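Local structure of rifamycin polyketide synthase (Amycolatopsis mediterranei, 4LN9) at residues V76-V88 against F232-H244. The protein probably dehydrates the beta-hydroxyacyl polyketide intermediate as the dehydratase domain of the terminal module of the rifamycin synthase. Residues are numbered along the deposited sequence; the frame is centred on the assembly and turned at random.
Sequences VIVPGTGLVELAV and FGIHPALLDAALH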
ATOM      1  N   VAL A  76      18.093 -18.910   8.035  1.00 46.90           N
ATOM      2  CA  VAL A  76      16.631 -18.829   8.026  1.00 48.04           C
ATOM      3  C   VAL A  76      16.113 -18.267   6.703  1.00 51.41           C
ATOM      4  O   VAL A  76      16.483 -17.162   6.303  1.00 45.22           O
ATOM      5  CB  VAL A  76      16.085 -17.974   9.189  1.00 45.40           C
ATOM      6  CG1 VAL A  76      14.563 -17.936   9.148  1.00 43.07           C
ATOM      7  CG2 VAL A  76      16.575 -18.516  10.524  1.00 48.12           C
ATOM      8  N   ILE A  77      15.347 -19.079   5.977  1.00 45.82           N
ATOM      9  CA  ILE A  77      14.685 -18.632   4.751  1.00 45.99           C
ATOM     10  C   ILE A  77      13.204 -19.010   4.779  1.00 45.26           C
ATOM     11  O   ILE A  77      12.846 -20.076   5.280  1.00 37.43           O
ATOM     12  CB  ILE A  77      15.353 -19.238   3.494  1.00 47.98           C
ATOM     13  CG1 ILE A  77      14.972 -20.711   3.329  1.00 46.02           C
ATOM     14  CG2 ILE A  77      16.866 -19.084   3.561  1.00 45.55           C
ATOM     15  CD1 ILE A  77      15.620 -21.379   2.135  1.00 54.99           C
ATOM     16  N   VAL A  78      12.333 -18.083   4.377  1.00 39.44           N
ATOM     17  CA  VAL A  78      10.901 -18.378   4.335  1.00 41.30           C
ATOM     18  C   VAL A  78      10.650 -19.517   3.351  1.00 39.28           C
ATOM     19  O   VAL A  78      11.227 -19.526   2.263  1.00 39.16           O
ATOM     20  CB  VAL A  78      10.064 -17.143   3.931  1.00 39.11           C
ATOM     21  CG1 VAL A  78       8.604 -17.529   3.732  1.00 33.60           C
ATOM     22  CG2 VAL A  78      10.189 -16.053   4.985  1.00 37.98           C
ATOM     23  N   PRO A  79      10.010 -20.595   3.828  1.00 39.27           N
ATOM     24  CA  PRO A  79       9.793 -21.725   2.931  1.00 33.61           C
ATOM     25  C   PRO A  79       9.027 -21.304   1.680  1.00 30.71           C
ATOM     26  O   PRO A  79       8.203 -20.390   1.737  1.00 33.27           O
ATOM     27  CB  PRO A  79       8.949 -22.688   3.774  1.00 36.25           C
ATOM     28  CG  PRO A  79       8.300 -21.828   4.806  1.00 35.43           C
ATOM     29  CD  PRO A  79       9.306 -20.757   5.112  1.00 33.99           C
ATOM     30  N   GLY A  80       9.284 -21.983   0.568  1.00 35.72           N
ATOM     31  CA  GLY A  80       8.419 -21.895  -0.604  1.00 35.74           C
ATOM     32  C   GLY A  80       6.938 -21.897  -0.266  1.00 37.10           C
ATOM     33  O   GLY A  80       6.149 -21.193  -0.895  1.00 30.01           O
ATOM     34  N   THR A  81       6.552 -22.721   0.703  1.00 34.23           N
ATOM     35  CA  THR A  81       5.147 -22.858   1.080  1.00 28.07           C
ATOM     36  C   THR A  81       4.605 -21.608   1.773  1.00 29.14           C
ATOM     37  O   THR A  81       3.405 -21.339   1.736  1.00 32.27           O
ATOM     38  CB  THR A  81       4.925 -24.080   1.990  1.00 31.57           C
ATOM     39  OG1 THR A  81       5.785 -23.988   3.134  1.00 33.18           O
ATOM     40  CG2 THR A  81       5.234 -25.365   1.238  1.00 30.52           C
ATOM     41  N   GLY A  82       5.487 -20.867   2.436  1.00 27.71           N
ATOM     42  CA  GLY A  82       5.102 -19.591   3.030  1.00 25.90           C
ATOM     43  C   GLY A  82       4.760 -18.575   1.960  1.00 25.90           C
ATOM     44  O   GLY A  82       3.803 -17.812   2.091  1.00 29.90           O
ATOM     45  N   LEU A  83       5.528 -18.596   0.877  1.00 28.97           N
ATOM     46  CA  LEU A  83       5.267 -17.732  -0.267  1.00 30.70           C
ATOM     47  C   LEU A  83       3.960 -18.111  -0.960  1.00 30.54           C
ATOM     48  O   LEU A  83       3.157 -17.244  -1.308  1.00 27.29           O
ATOM     49  CB  LEU A  83       6.435 -17.799  -1.255  1.00 26.71           C
ATOM     50  CG  LEU A  83       7.761 -17.312  -0.669  1.00 32.80           C
ATOM     51  CD1 LEU A  83       8.844 -17.262  -1.737  1.00 37.53           C
ATOM     52  CD2 LEU A  83       7.578 -15.948  -0.017  1.00 40.13           C
ATOM     53  N   VAL A  84       3.723 -19.413  -1.090  1.00 25.73           N
ATOM     54  CA  VAL A  84       2.456 -19.926  -1.606  1.00 31.37           C
ATOM     55  C   VAL A  84       1.267 -19.431  -0.784  1.00 27.23           C
ATOM     56  O   VAL A  84       0.267 -18.974  -1.340  1.00 26.90           O
ATOM     57  CB  VAL A  84       2.444 -21.469  -1.648  1.00 29.29           C
ATOM     58  CG1 VAL A  84       1.040 -21.986  -1.925  1.00 30.20           C
ATOM     59  CG2 VAL A  84       3.421 -21.978  -2.696  1.00 29.42           C
ATOM     60  N   GLU A  85       1.395 -19.487   0.539  1.00 27.27           N
ATOM     61  CA  GLU A  85       0.325 -19.042   1.432  1.00 28.28           C
ATOM     62  C   GLU A  85       0.059 -17.546   1.278  1.00 25.38           C
ATOM     63  O   GLU A  85      -1.092 -17.108   1.268  1.00 27.90           O
ATOM     64  CB  GLU A  85       0.648 -19.384   2.894  1.00 29.76           C
ATOM     65  CG  GLU A  85      -0.105 -18.546   3.927  1.00 33.64           C
ATOM     66  CD  GLU A  85      -1.543 -18.999   4.142  1.00 32.81           C
ATOM     67  OE1 GLU A  85      -1.931 -20.046   3.582  1.00 35.15           O
ATOM     68  OE2 GLU A  85      -2.288 -18.302   4.865  1.00 34.75           O
ATOM     69  N   LEU A  86       1.129 -16.764   1.186  1.00 28.22           N
ATOM     70  CA  LEU A  86       1.002 -15.333   0.956  1.00 27.57           C
ATOM     71  C   LEU A  86       0.259 -15.062  -0.347  1.00 22.97           C
ATOM     72  O   LEU A  86      -0.627 -14.208  -0.401  1.00 24.77           O
ATOM     73  CB  LEU A  86       2.382 -14.676   0.925  1.00 28.22           C
ATOM     74  CG  LEU A  86       3.195 -14.831   2.211  1.00 31.78           C
ATOM     75  CD1 LEU A  86       4.543 -14.137   2.090  1.00 31.52           C
ATOM     76  CD2 LEU A  86       2.416 -14.303   3.406  1.00 34.72           C
ATOM     77  N   ALA A  87       0.650 -15.771  -1.401  1.00 27.81           N
ATOM     78  CA  ALA A  87       0.074 -15.564  -2.725  1.00 27.98           C
ATOM     79  C   ALA A  87      -1.409 -15.896  -2.713  1.00 31.63           C
ATOM     80  O   ALA A  87      -2.231 -15.125  -3.205  1.00 28.41           O
ATOM     81  CB  ALA A  87       0.800 -16.411  -3.760  1.00 27.62           C
ATOM     82  N   VAL A  88      -1.762 -17.015  -2.091  1.00 29.28           N
ATOM     83  CA  VAL A  88      -3.154 -17.429  -2.075  1.00 25.65           C
ATOM     84  C   VAL A  88      -4.022 -16.564  -1.161  1.00 24.43           C
ATOM     85  O   VAL A  88      -5.152 -16.233  -1.518  1.00 27.24           O
ATOM     86  CB  VAL A  88      -3.309 -18.916  -1.723  1.00 23.68           C
ATOM     87  CG1 VAL A  88      -4.775 -19.252  -1.488  1.00 30.61           C
ATOM     88  CG2 VAL A  88      -2.725 -19.779  -2.835  1.00 26.51           C
ATOM     89  N   PHE A 232      -4.108 -19.347   9.543  1.00 30.76           N
ATOM     90  CA  PHE A 232      -3.613 -19.435   8.167  1.00 30.76           C
ATOM     91  C   PHE A 232      -4.681 -19.978   7.220  1.00 35.17           C
ATOM     92  O   PHE A 232      -5.600 -20.677   7.648  1.00 33.87           O
ATOM     93  CB  PHE A 232      -2.376 -20.332   8.098  1.00 29.28           C
ATOM     94  CG  PHE A 232      -1.115 -19.664   8.559  1.00 33.36           C
ATOM     95  CD1 PHE A 232      -0.502 -18.700   7.778  1.00 32.44           C
ATOM     96  CD2 PHE A 232      -0.489 -20.068   9.727  1.00 34.08           C
ATOM     97  CE1 PHE A 232       0.680 -18.108   8.182  1.00 33.94           C
ATOM     98  CE2 PHE A 232       0.704 -19.496  10.126  1.00 39.29           C
ATOM     99  CZ  PHE A 232       1.285 -18.507   9.357  1.00 40.86           C
ATOM    100  N   GLY A 233      -4.504 -19.732   5.927  1.00 30.63           N
ATOM    101  CA  GLY A 233      -5.130 -20.563   4.907  1.00 31.96           C
ATOM    102  C   GLY A 233      -4.676 -22.003   5.046  1.00 32.41           C
ATOM    103  O   GLY A 233      -5.464 -22.884   5.393  1.00 32.74           O
ATOM    104  N   ILE A 234      -3.371 -22.212   4.901  1.00 27.51           N
ATOM    105  CA  ILE A 234      -2.727 -23.415   5.410  1.00 28.76           C
ATOM    106  C   ILE A 234      -1.357 -23.069   5.997  1.00 29.87           C
ATOM    107  O   ILE A 234      -0.620 -22.265   5.426  1.00 26.66           O
ATOM    108  CB  ILE A 234      -2.568 -24.476   4.300  1.00 26.35           C
ATOM    109  CG1 ILE A 234      -2.050 -25.795   4.878  1.00 25.42           C
ATOM    110  CG2 ILE A 234      -1.653 -23.964   3.196  1.00 31.09           C
ATOM    111  CD1 ILE A 234      -2.171 -26.967   3.931  1.00 28.41           C
ATOM    112  N   HIS A 235      -1.095 -23.533   7.216  1.00 26.85           N
ATOM    113  CA  HIS A 235       0.185 -23.245   7.860  1.00 25.66           C
ATOM    114  C   HIS A 235       1.337 -23.729   7.013  1.00 27.67           C
ATOM    115  O   HIS A 235       1.296 -24.851   6.497  1.00 24.72           O
ATOM    116  CB  HIS A 235       0.242 -23.849   9.264  1.00 27.62           C
ATOM    117  CG  HIS A 235       1.437 -23.398  10.076  1.00 26.22           C
ATOM    118  ND1 HIS A 235       2.701 -23.577   9.655  1.00 30.12           N
ATOM    119  CD2 HIS A 235       1.522 -22.775  11.320  1.00 27.15           C
ATOM    120  CE1 HIS A 235       3.554 -23.078  10.569  1.00 31.31           C
ATOM    121  NE2 HIS A 235       2.832 -22.614  11.601  1.00 27.93           N
ATOM    122  N   PRO A 236       2.264 -22.819   6.672  1.00 26.23           N
ATOM    123  CA  PRO A 236       3.341 -23.184   5.756  1.00 24.96           C
ATOM    124  C   PRO A 236       4.104 -24.429   6.206  1.00 28.39           C
ATOM    125  O   PRO A 236       4.645 -25.150   5.370  1.00 28.74           O
ATOM    126  CB  PRO A 236       4.253 -21.957   5.788  1.00 29.55           C
ATOM    127  CG  PRO A 236       3.324 -20.823   6.060  1.00 29.63           C
ATOM    128  CD  PRO A 236       2.245 -21.372   6.956  1.00 27.85           C
ATOM    129  N   ALA A 237       4.151 -24.675   7.511  1.00 31.99           N
ATOM    130  CA  ALA A 237       4.816 -25.868   8.026  1.00 31.05           C
ATOM    131  C   ALA A 237       4.010 -27.140   7.754  1.00 24.32           C
ATOM    132  O   ALA A 237       4.581 -28.186   7.443  1.00 29.64           O
ATOM    133  CB  ALA A 237       5.113 -25.724   9.514  1.00 28.58           C
ATOM    134  N   LEU A 238       2.684 -27.028   7.796  1.00 28.89           N
ATOM    135  CA  LEU A 238       1.815 -28.145   7.425  1.00 27.57           C
ATOM    136  C   LEU A 238       1.964 -28.519   5.950  1.00 34.18           C
ATOM    137  O   LEU A 238       2.181 -29.686   5.619  1.00 27.17           O
ATOM    138  CB  LEU A 238       0.351 -27.839   7.760  1.00 26.88           C
ATOM    139  CG  LEU A 238      -0.605 -29.035   7.836  1.00 31.18           C
ATOM    140  CD1 LEU A 238      -0.172 -30.007   8.923  1.00 31.64           C
ATOM    141  CD2 LEU A 238      -2.035 -28.570   8.067  1.00 30.57           C
ATOM    142  N   LEU A 239       1.961 -27.516   5.077  1.00 32.56           N
ATOM    143  CA  LEU A 239       2.141 -27.760   3.652  1.00 28.61           C
ATOM    144  C   LEU A 239       3.556 -28.237   3.331  1.00 25.75           C
ATOM    145  O   LEU A 239       3.740 -29.157   2.534  1.00 26.41           O
ATOM    146  CB  LEU A 239       1.793 -26.517   2.828  1.00 27.53           C
ATOM    147  CG  LEU A 239       1.788 -26.716   1.309  1.00 31.73           C
ATOM    148  CD1 LEU A 239       0.870 -27.867   0.926  1.00 27.00           C
ATOM    149  CD2 LEU A 239       1.383 -25.437   0.593  1.00 31.10           C
ATOM    150  N   ASP A 240       4.550 -27.663   4.005  1.00 28.36           N
ATOM    151  CA  ASP A 240       5.929 -28.092   3.802  1.00 28.27           C
ATOM    152  C   ASP A 240       6.128 -29.554   4.183  1.00 27.30           C
ATOM    153  O   ASP A 240       6.808 -30.298   3.476  1.00 29.12           O
ATOM    154  CB  ASP A 240       6.913 -27.209   4.574  1.00 32.41           C
ATOM    155  CG  ASP A 240       8.356 -27.461   4.171  1.00 42.39           C
ATOM    156  OD1 ASP A 240       8.813 -26.844   3.185  1.00 42.37           O
ATOM    157  OD2 ASP A 240       9.015 -28.312   4.806  1.00 37.89           O
ATOM    158  N   ALA A 241       5.611 -29.940   5.345  1.00 28.12           N
ATOM    159  CA  ALA A 241       5.739 -31.319   5.805  1.00 29.41           C
ATOM    160  C   ALA A 241       4.991 -32.272   4.879  1.00 26.47           C
ATOM    161  O   ALA A 241       5.450 -33.384   4.618  1.00 26.64           O
ATOM    162  CB  ALA A 241       5.232 -31.455   7.233  1.00 25.14           C
ATOM    163  N   ALA A 242       3.840 -31.830   4.383  1.00 23.41           N
ATOM    164  CA  ALA A 242       3.069 -32.626   3.434  1.00 26.73           C
ATOM    165  C   ALA A 242       3.949 -33.044   2.263  1.00 28.69           C
ATOM    166  O   ALA A 242       4.014 -34.222   1.918  1.00 31.47           O
ATOM    167  CB  ALA A 242       1.859 -31.845   2.940  1.00 27.40           C
ATOM    168  N   LEU A 243       4.789 -32.113   1.809  1.00 27.19           N
ATOM    169  CA  LEU A 243       5.638 -32.359   0.647  1.00 33.06           C
ATOM    170  C   LEU A 243       6.976 -33.003   1.017  1.00 31.26           C
ATOM    171  O   LEU A 243       7.491 -33.844   0.278  1.00 32.11           O
ATOM    172  CB  LEU A 243       5.867 -31.061  -0.132  1.00 29.83           C
ATOM    173  CG  LEU A 243       4.649 -30.482  -0.855  1.00 34.83           C
ATOM    174  CD1 LEU A 243       4.882 -29.022  -1.209  1.00 34.45           C
ATOM    175  CD2 LEU A 243       4.323 -31.295  -2.100  1.00 30.09           C
ATOM    176  N   HIS A 244       7.540 -32.614   2.158  1.00 31.94           N
ATOM    177  CA  HIS A 244       8.849 -33.133   2.552  1.00 32.12           C
ATOM    178  C   HIS A 244       8.805 -34.505   3.182  1.00 38.08           C
ATOM    179  O   HIS A 244       9.832 -35.186   3.250  1.00 34.74           O
ATOM    180  CB  HIS A 244       9.649 -32.123   3.384  1.00 34.86           C
ATOM    181  CG  HIS A 244       9.229 -32.035   4.839  1.00 33.88           C
ATOM    182  ND1 HIS A 244       9.127 -30.855   5.482  1.00 31.24           N
ATOM    183  CD2 HIS A 244       9.148 -33.020   5.824  1.00 33.53           C
ATOM    184  CE1 HIS A 244       8.870 -31.073   6.786  1.00 29.20           C
ATOM    185  NE2 HIS A 244       8.865 -32.400   6.991  1.00 32.36           N
TER
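E85 holds the turn that leads into helix 236-251 through both oxygens of its carboxylate. Its CG lies anti to the backbone N (chi1 159°) and the chain then bends about the CB–CG bond, bringing the carboxylate over two consecutive amides. I234 N reaches E85 OE1 at 2.9 Å along an almost straight bond, yet from above the carboxylate plane, whereas G233 N donates to the syn side of E85 OE2 at 2.8 Å. The same OE2 is also hydrogen-bonded to H38 NE2 and lies at the edge of the F232 ring, 3.4 Å from CD1, with ring and carboxylate planes nearly perpendicular. One face of that ring is covered by P236 CD.

One turn earlier on helix 80-93, T81 is split between polar and apolar partners. A chi1 of 55° sets OG1 between its own N and carbonyl carbon, and OG1 donates to P236 O at 2.8 Å. D240 N, the helical donor, meets this oxygen from the opposite face of the carbonyl plane. CG2 instead packs 3.7 Å from L239 CG. Between these two grips, G82 brings its bare CA to 3.7 Å from P236 CG, and the axes of helix segments 80-88 and 236-244 come within 8.4 Å.

D240, whose CB lies 3.7 Å from T81 OG1, accepts H244 ND1 at OD2; Y184 bonds the far imidazole nitrogen. Through the E85 and T81 bonds the contact couples the central helices of the two hotdog halves, characteristic of the double-hotdog fold. Its chemistry implies polar grips set among buried apolar packing: two backbone amides and the H38 imidazole would probably stabilise a charged E85, and P236 O is satisfied twice.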